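Local coordinates for protein glucuronoarabinoxylan endo-1,4-beta-xylanase (Clostridium papyrosolvens, PDB 4FMV) that probably cleaves internal beta-1,4 linkages of xylan as a family 30 glycoside hydrolase, this chain being the barrel and beta-domain part of a longer protein, at residues D31-M34 / N35-G39; G278-Y281 / K282-V286. One frame throughout, in Å; residues are numbered along the deposited sequence.

Contact 1: residues D31-M34 / N35-G39; sequences DYVM and NSLYG
Met34 and Tyr38 lie side by side one turn apart on helix 31-40 and point the same way. The methionine chain starts beside its own backbone N (chi1 -62°) and bends again at chi2 and chi3. This curl brings the end methyl back to the ring, with Met34 CE 3.7 Å from Tyr38 CD1. The sulfur makes an oblique Met-aromatic contact, Met34 SD standing 5.0 Å from the centroid of the Tyr38 ring. Met34 O lies at the edge of the same ring, in its plane. That carbonyl accepts Tyr38 N at 2.6 Å and, weakly, Gly39 N at 3.5 Å, where the helix widens into a pi-type turn. Val33 and Leu37 likewise lie side by side, with Val33 CG1 4.2 Å from Leu37 CD1. At the exposed start, a water lies 2.7 Å from Asp31 OD1 and, doubtfully short, 2.5 Å from Asn35 OD1, so it probably bridges the two side chains. Ser36 OG sits obliquely by the Tyr32 ring, 3.8 Å from Tyr32 CE1. Helix 31-40 links the parallel strands 11-22 and 45-49 in a beta-alpha-beta unit of the barrel. Met34 and Tyr38 pack on Ala76 of helix 67-78 and on Leu46 of strand 45-49. The Tyr38 hydroxyl is hydrogen-bonded to Ile45 O, tying the helix to that strand.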
ATOM      1  N   ASP A  31      20.786  -5.460   4.191  1.00 11.52           N
ATOM      2  CA  ASP A  31      20.275  -5.196   5.525  1.00 14.11           C
ATOM      3  C   ASP A  31      20.187  -3.693   5.747  1.00 12.97           C
ATOM      4  O   ASP A  31      19.246  -3.215   6.361  1.00 14.11           O
ATOM      5  CB  ASP A  31      21.168  -5.806   6.610  1.00 20.31           C
ATOM      6  CG  ASP A  31      20.719  -7.196   7.028  1.00 23.76           C
ATOM      7  OD1 ASP A  31      19.496  -7.430   7.173  1.00 21.55           O
ATOM      8  OD2 ASP A  31      21.598  -8.054   7.203  1.00 24.69           O
ATOM      9  N   TYR A  32      21.177  -2.947   5.259  1.00 10.77           N
ATOM     10  CA  TYR A  32      21.207  -1.502   5.487  1.00 12.78           C
ATOM     11  C   TYR A  32      19.896  -0.839   5.024  1.00 13.25           C
ATOM     12  O   TYR A  32      19.257  -0.049   5.745  1.00 10.82           O
ATOM     13  CB  TYR A  32      22.390  -0.892   4.719  1.00 14.62           C
ATOM     14  CG  TYR A  32      22.660   0.572   4.996  1.00 17.72           C
ATOM     15  CD1 TYR A  32      22.112   1.213   6.106  1.00 16.34           C
ATOM     16  CD2 TYR A  32      23.484   1.315   4.150  1.00 16.04           C
ATOM     17  CE1 TYR A  32      22.384   2.548   6.370  1.00 16.04           C
ATOM     18  CE2 TYR A  32      23.749   2.646   4.402  1.00 15.84           C
ATOM     19  CZ  TYR A  32      23.199   3.259   5.514  1.00 16.86           C
ATOM     20  OH  TYR A  32      23.475   4.587   5.752  1.00 16.34           O
ATOM     21  N   VAL A  33      19.505  -1.136   3.800  1.00 10.26           N
ATOM     22  CA  VAL A  33      18.320  -0.493   3.235  1.00  9.79           C
ATOM     23  C   VAL A  33      17.028  -0.947   3.926  1.00 12.47           C
ATOM     24  O   VAL A  33      16.161  -0.125   4.237  1.00 13.17           O
ATOM     25  CB  VAL A  33      18.253  -0.734   1.736  1.00  8.90           C
ATOM     26  CG1 VAL A  33      16.880  -0.295   1.176  1.00  7.25           C
ATOM     27  CG2 VAL A  33      19.398   0.025   1.062  1.00  8.74           C
ATOM     28  N   MET A  34      16.907  -2.252   4.179  1.00 13.33           N
ATOM     29  CA  MET A  34      15.756  -2.799   4.914  1.00 11.81           C
ATOM     30  C   MET A  34      15.683  -2.272   6.352  1.00 11.65           C
ATOM     31  O   MET A  34      14.586  -2.001   6.868  1.00 12.01           O
ATOM     32  CB  MET A  34      15.771  -4.335   4.894  1.00  9.89           C
ATOM     33  CG  MET A  34      15.651  -4.904   3.479  1.00  8.72           C
ATOM     34  SD  MET A  34      14.167  -4.311   2.577  1.00 13.57           S
ATOM     35  CE  MET A  34      12.911  -5.342   3.351  1.00  8.63           C
ATOM     36  N   ASN A  35      16.844  -2.100   6.991  1.00 10.89           N
ATOM     37  CA  ASN A  35      16.891  -1.541   8.355  1.00 14.02           C
ATOM     38  C   ASN A  35      16.467  -0.087   8.379  1.00 12.57           C
ATOM     39  O   ASN A  35      15.797   0.361   9.314  1.00 13.04           O
ATOM     40  CB  ASN A  35      18.284  -1.698   8.998  1.00 15.48           C
ATOM     41  CG  ASN A  35      18.627  -3.147   9.312  1.00 16.63           C
ATOM     42  OD1 ASN A  35      17.749  -4.015   9.335  1.00 18.16           O
ATOM     43  ND2 ASN A  35      19.920  -3.418   9.555  1.00 16.18           N
ATOM     44  N   SER A  36      16.842   0.657   7.340  1.00 11.55           N
ATOM     45  CA  SER A  36      16.434   2.056   7.243  1.00 10.28           C
ATOM     46  C   SER A  36      14.926   2.163   7.026  1.00 10.77           C
ATOM     47  O   SER A  36      14.248   2.949   7.690  1.00 12.71           O
ATOM     48  CB  SER A  36      17.178   2.770   6.106  1.00  9.83           C
ATOM     49  OG  SER A  36      18.570   2.889   6.378  1.00 10.92           O
ATOM     50  N   LEU A  37      14.412   1.384   6.076  1.00  9.09           N
ATOM     51  CA  LEU A  37      13.003   1.474   5.697  1.00 10.75           C
ATOM     52  C   LEU A  37      12.070   0.757   6.668  1.00  9.93           C
ATOM     53  O   LEU A  37      11.022   1.298   7.061  1.00  8.57           O
ATOM     54  CB  LEU A  37      12.805   0.913   4.284  1.00  8.22           C
ATOM     55  CG  LEU A  37      13.493   1.738   3.188  1.00 11.28           C
ATOM     56  CD1 LEU A  37      13.076   1.244   1.842  1.00 14.96           C
ATOM     57  CD2 LEU A  37      13.130   3.230   3.338  1.00 12.06           C
ATOM     58  N   TYR A  38      12.415  -0.489   6.990  1.00  7.25           N
ATOM     59  CA  TYR A  38      11.586  -1.297   7.869  1.00  8.02           C
ATOM     60  C   TYR A  38      11.805  -1.082   9.359  1.00 13.31           C
ATOM     61  O   TYR A  38      10.855  -1.229  10.131  1.00 11.81           O
ATOM     62  CB  TYR A  38      11.546  -2.774   7.418  1.00  6.69           C
ATOM     63  CG  TYR A  38      10.744  -2.841   6.133  1.00 10.72           C
ATOM     64  CD1 TYR A  38      11.298  -2.403   4.920  1.00 10.36           C
ATOM     65  CD2 TYR A  38       9.408  -3.220   6.143  1.00 10.94           C
ATOM     66  CE1 TYR A  38      10.558  -2.402   3.742  1.00  9.56           C
ATOM     67  CE2 TYR A  38       8.655  -3.218   4.964  1.00 10.31           C
ATOM     68  CZ  TYR A  38       9.236  -2.809   3.776  1.00 10.27           C
ATOM     69  OH  TYR A  38       8.486  -2.797   2.616  1.00  8.96           O
ATOM     70  N   GLY A  39      13.056  -0.874   9.785  1.00 14.25           N
ATOM     71  CA  GLY A  39      13.308  -0.378  11.137  1.00 13.72           C
ATOM     72  C   GLY A  39      13.123   1.093  11.489  1.00 12.21           C
ATOM     73  O   GLY A  39      12.176   1.443  12.199  1.00 12.20           O
TER
HETATM   74  O   HOH W   1      17.350  -5.809   7.616  1.00 15.25           O

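Contact 2: residues G278-Y281 / K282-V286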
ATOM      1  N   GLY A 278      22.415   2.473   0.090  1.00  8.13           N
ATOM      2  CA  GLY A 278      21.799   2.823   1.356  1.00  8.11           C
ATOM      3  C   GLY A 278      21.324   4.256   1.546  1.00 13.00           C
ATOM      4  O   GLY A 278      20.807   4.589   2.621  1.00 10.02           O
ATOM      5  N   THR A 279      21.468   5.096   0.518  1.00 11.00           N
ATOM      6  CA  THR A 279      20.900   6.447   0.532  1.00  9.93           C
ATOM      7  C   THR A 279      19.365   6.361   0.557  1.00 12.55           C
ATOM      8  O   THR A 279      18.782   5.523  -0.128  1.00  9.53           O
ATOM      9  CB  THR A 279      21.360   7.250  -0.709  1.00 10.59           C
ATOM     10  OG1 THR A 279      22.785   7.459  -0.651  1.00 10.21           O
ATOM     11  CG2 THR A 279      20.656   8.605  -0.768  1.00 14.03           C
ATOM     12  N   ILE A 280      18.719   7.205   1.362  1.00 12.49           N
ATOM     13  CA  ILE A 280      17.260   7.182   1.528  1.00 12.00           C
ATOM     14  C   ILE A 280      16.647   8.489   1.022  1.00 12.06           C
ATOM     15  O   ILE A 280      17.012   9.560   1.493  1.00 13.28           O
ATOM     16  CB  ILE A 280      16.882   7.007   3.023  1.00  6.06           C
ATOM     17  CG1 ILE A 280      17.482   5.708   3.579  1.00  7.13           C
ATOM     18  CG2 ILE A 280      15.352   6.997   3.206  1.00  5.81           C
ATOM     19  CD1 ILE A 280      16.972   4.451   2.921  1.00  6.61           C
ATOM     20  N   TYR A 281      15.718   8.400   0.076  1.00  9.47           N
ATOM     21  CA  TYR A 281      15.138   9.575  -0.560  1.00 10.30           C
ATOM     22  C   TYR A 281      14.086  10.251   0.296  1.00  9.95           C
ATOM     23  O   TYR A 281      13.469   9.628   1.157  1.00 10.65           O
ATOM     24  CB  TYR A 281      14.503   9.205  -1.896  1.00 12.43           C
ATOM     25  CG  TYR A 281      15.480   8.726  -2.942  1.00 11.22           C
ATOM     26  CD1 TYR A 281      16.783   9.229  -3.009  1.00 13.18           C
ATOM     27  CD2 TYR A 281      15.103   7.770  -3.857  1.00  8.25           C
ATOM     28  CE1 TYR A 281      17.670   8.788  -4.000  1.00 13.55           C
ATOM     29  CE2 TYR A 281      15.970   7.324  -4.828  1.00 11.71           C
ATOM     30  CZ  TYR A 281      17.248   7.829  -4.902  1.00 12.03           C
ATOM     31  OH  TYR A 281      18.085   7.357  -5.900  1.00 13.93           O
ATOM     32  N   LYS A 282      13.883  11.536   0.049  1.00  7.67           N
ATOM     33  CA  LYS A 282      12.864  12.286   0.785  1.00  8.68           C
ATOM     34  C   LYS A 282      11.495  11.611   0.728  1.00  8.47           C
ATOM     35  O   LYS A 282      10.787  11.569   1.733  1.00  7.45           O
ATOM     36  CB  LYS A 282      12.790  13.730   0.288  1.00  8.40           C
ATOM     37  CG  LYS A 282      11.846  14.622   1.102  1.00  7.98           C
ATOM     38  CD  LYS A 282      12.069  16.096   0.718  1.00 10.06           C
ATOM     39  CE  LYS A 282      13.508  16.517   1.053  1.00 12.47           C
ATOM     40  NZ  LYS A 282      13.661  16.618   2.536  1.00 11.84           N
ATOM     41  N   ARG A 283      11.126  11.081  -0.441  1.00  8.65           N
ATOM     42  CA  ARG A 283       9.855  10.378  -0.602  1.00 10.67           C
ATOM     43  C   ARG A 283       9.674   9.248   0.409  1.00 13.39           C
ATOM     44  O   ARG A 283       8.548   8.986   0.845  1.00 12.12           O
ATOM     45  CB  ARG A 283       9.694   9.835  -2.031  1.00 11.05           C
ATOM     46  CG  ARG A 283       9.320  10.885  -3.085  1.00  7.66           C
ATOM     47  CD  ARG A 283       9.759  10.398  -4.464  1.00  8.32           C
ATOM     48  NE  ARG A 283      11.213  10.460  -4.554  1.00 10.71           N
ATOM     49  CZ  ARG A 283      11.950   9.808  -5.440  1.00 13.16           C
ATOM     50  NH1 ARG A 283      11.379   9.018  -6.325  1.00 13.20           N
ATOM     51  NH2 ARG A 283      13.273   9.939  -5.423  1.00 16.37           N
ATOM     52  N   ALA A 284      10.768   8.590   0.797  1.00 13.53           N
ATOM     53  CA  ALA A 284      10.687   7.525   1.805  1.00  9.83           C
ATOM     54  C   ALA A 284      10.197   8.075   3.139  1.00  9.01           C
ATOM     55  O   ALA A 284       9.420   7.429   3.837  1.00  9.49           O
ATOM     56  CB  ALA A 284      12.058   6.832   1.987  1.00 10.12           C
ATOM     57  N   TYR A 285      10.668   9.267   3.488  1.00 10.25           N
ATOM     58  CA  TYR A 285      10.278   9.935   4.728  1.00 10.84           C
ATOM     59  C   TYR A 285       8.827  10.438   4.671  1.00 12.99           C
ATOM     60  O   TYR A 285       8.110  10.378   5.675  1.00  9.80           O
ATOM     61  CB  TYR A 285      11.230  11.079   5.035  1.00 10.38           C
ATOM     62  CG  TYR A 285      12.662  10.628   5.276  1.00 10.14           C
ATOM     63  CD1 TYR A 285      13.077  10.217   6.538  1.00 11.10           C
ATOM     64  CD2 TYR A 285      13.589  10.601   4.244  1.00  8.62           C
ATOM     65  CE1 TYR A 285      14.386   9.809   6.772  1.00 12.50           C
ATOM     66  CE2 TYR A 285      14.920  10.189   4.467  1.00 12.06           C
ATOM     67  CZ  TYR A 285      15.301   9.789   5.731  1.00 13.25           C
ATOM     68  OH  TYR A 285      16.593   9.387   5.980  1.00 17.63           O
ATOM     69  N   VAL A 286       8.383  10.902   3.503  1.00 11.05           N
ATOM     70  CA  VAL A 286       6.965  11.234   3.332  1.00 10.56           C
ATOM     71  C   VAL A 286       6.108  10.025   3.736  1.00 10.57           C
ATOM     72  O   VAL A 286       5.175  10.151   4.530  1.00 10.92           O
ATOM     73  CB  VAL A 286       6.617  11.611   1.884  1.00  7.82           C
ATOM     74  CG1 VAL A 286       5.054  11.706   1.714  1.00  8.03           C
ATOM     75  CG2 VAL A 286       7.310  12.917   1.477  1.00  5.95           C
TER
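The loop that follows strand 261-266 runs here into helix 282-291, and the contact joins the end of that loop to the beginning of the helix. Tyr281 O accepts Ala284 N at 2.9 Å. The bond is bent, 134° at the hydrogen, and the donor stands above the carbonyl plane. Ala284 CB comes within 3.2 Å of the same oxygen, and Tyr285 CD2 is equally near it. Ile280 makes the apolar contact. Its CG2 branch is turned anti to the backbone N, while CG1 takes the place beside that N (chi1 -59°). Ile280 CG2 therefore meets both Ala284 CB, at 3.5 Å, and the Tyr285 ring, where CE2 is also 3.5 Å away. The isoleucine and tyrosine side chains cross at about a right angle, and CG2 approaches the ring obliquely. Ile280 O and Lys282 CA lie in the ring plane at its edge.

Tyr281 and Arg283 run side by side. The ring and guanidinium planes are only 14° apart but shifted, so that Arg283 NH2 sits obliquely 3.2 Å from Tyr281 CD2. The arginine bends at chi3 to reach this place. Its guanidinium is held by a salt bridge from NE to Asp238 and by hydrogen bonds from NH1 to Phe235 O and Pro270 O. These partners probably fix its rotation beside the ring. Lys282 NZ is hydrogen-bonded to Asn358 OD1 and Asp354 O. The arrangement is that of a loop turning into a helix on the outside of a (beta/alpha)8 barrel.

Contacts 1 and 2 lie about 11 Å apart between centres, and both are partly buried. Contact 1 runs from exposed Asp31 and Tyr32 to buried Met34, Leu37 and Tyr38; in contact 2 Arg283 and Ala284 are buried and the other touching residues partly exposed. Backbone hydrogen bonds are i to i+4 through 31-38, with a weak i to i+5 bond at the wider turn; a single i to i+3 bond joins loop to helix in 278-286. Methionine sulfur and methyl beside a tyrosine mark the first; isoleucine packing and an arginine beside a ring mark the second. Ser36 CB is 3.6 Å from Ile280 CD1, Gly278 CA packs against Tyr32 and Val33, and Leu37 touches Ala284.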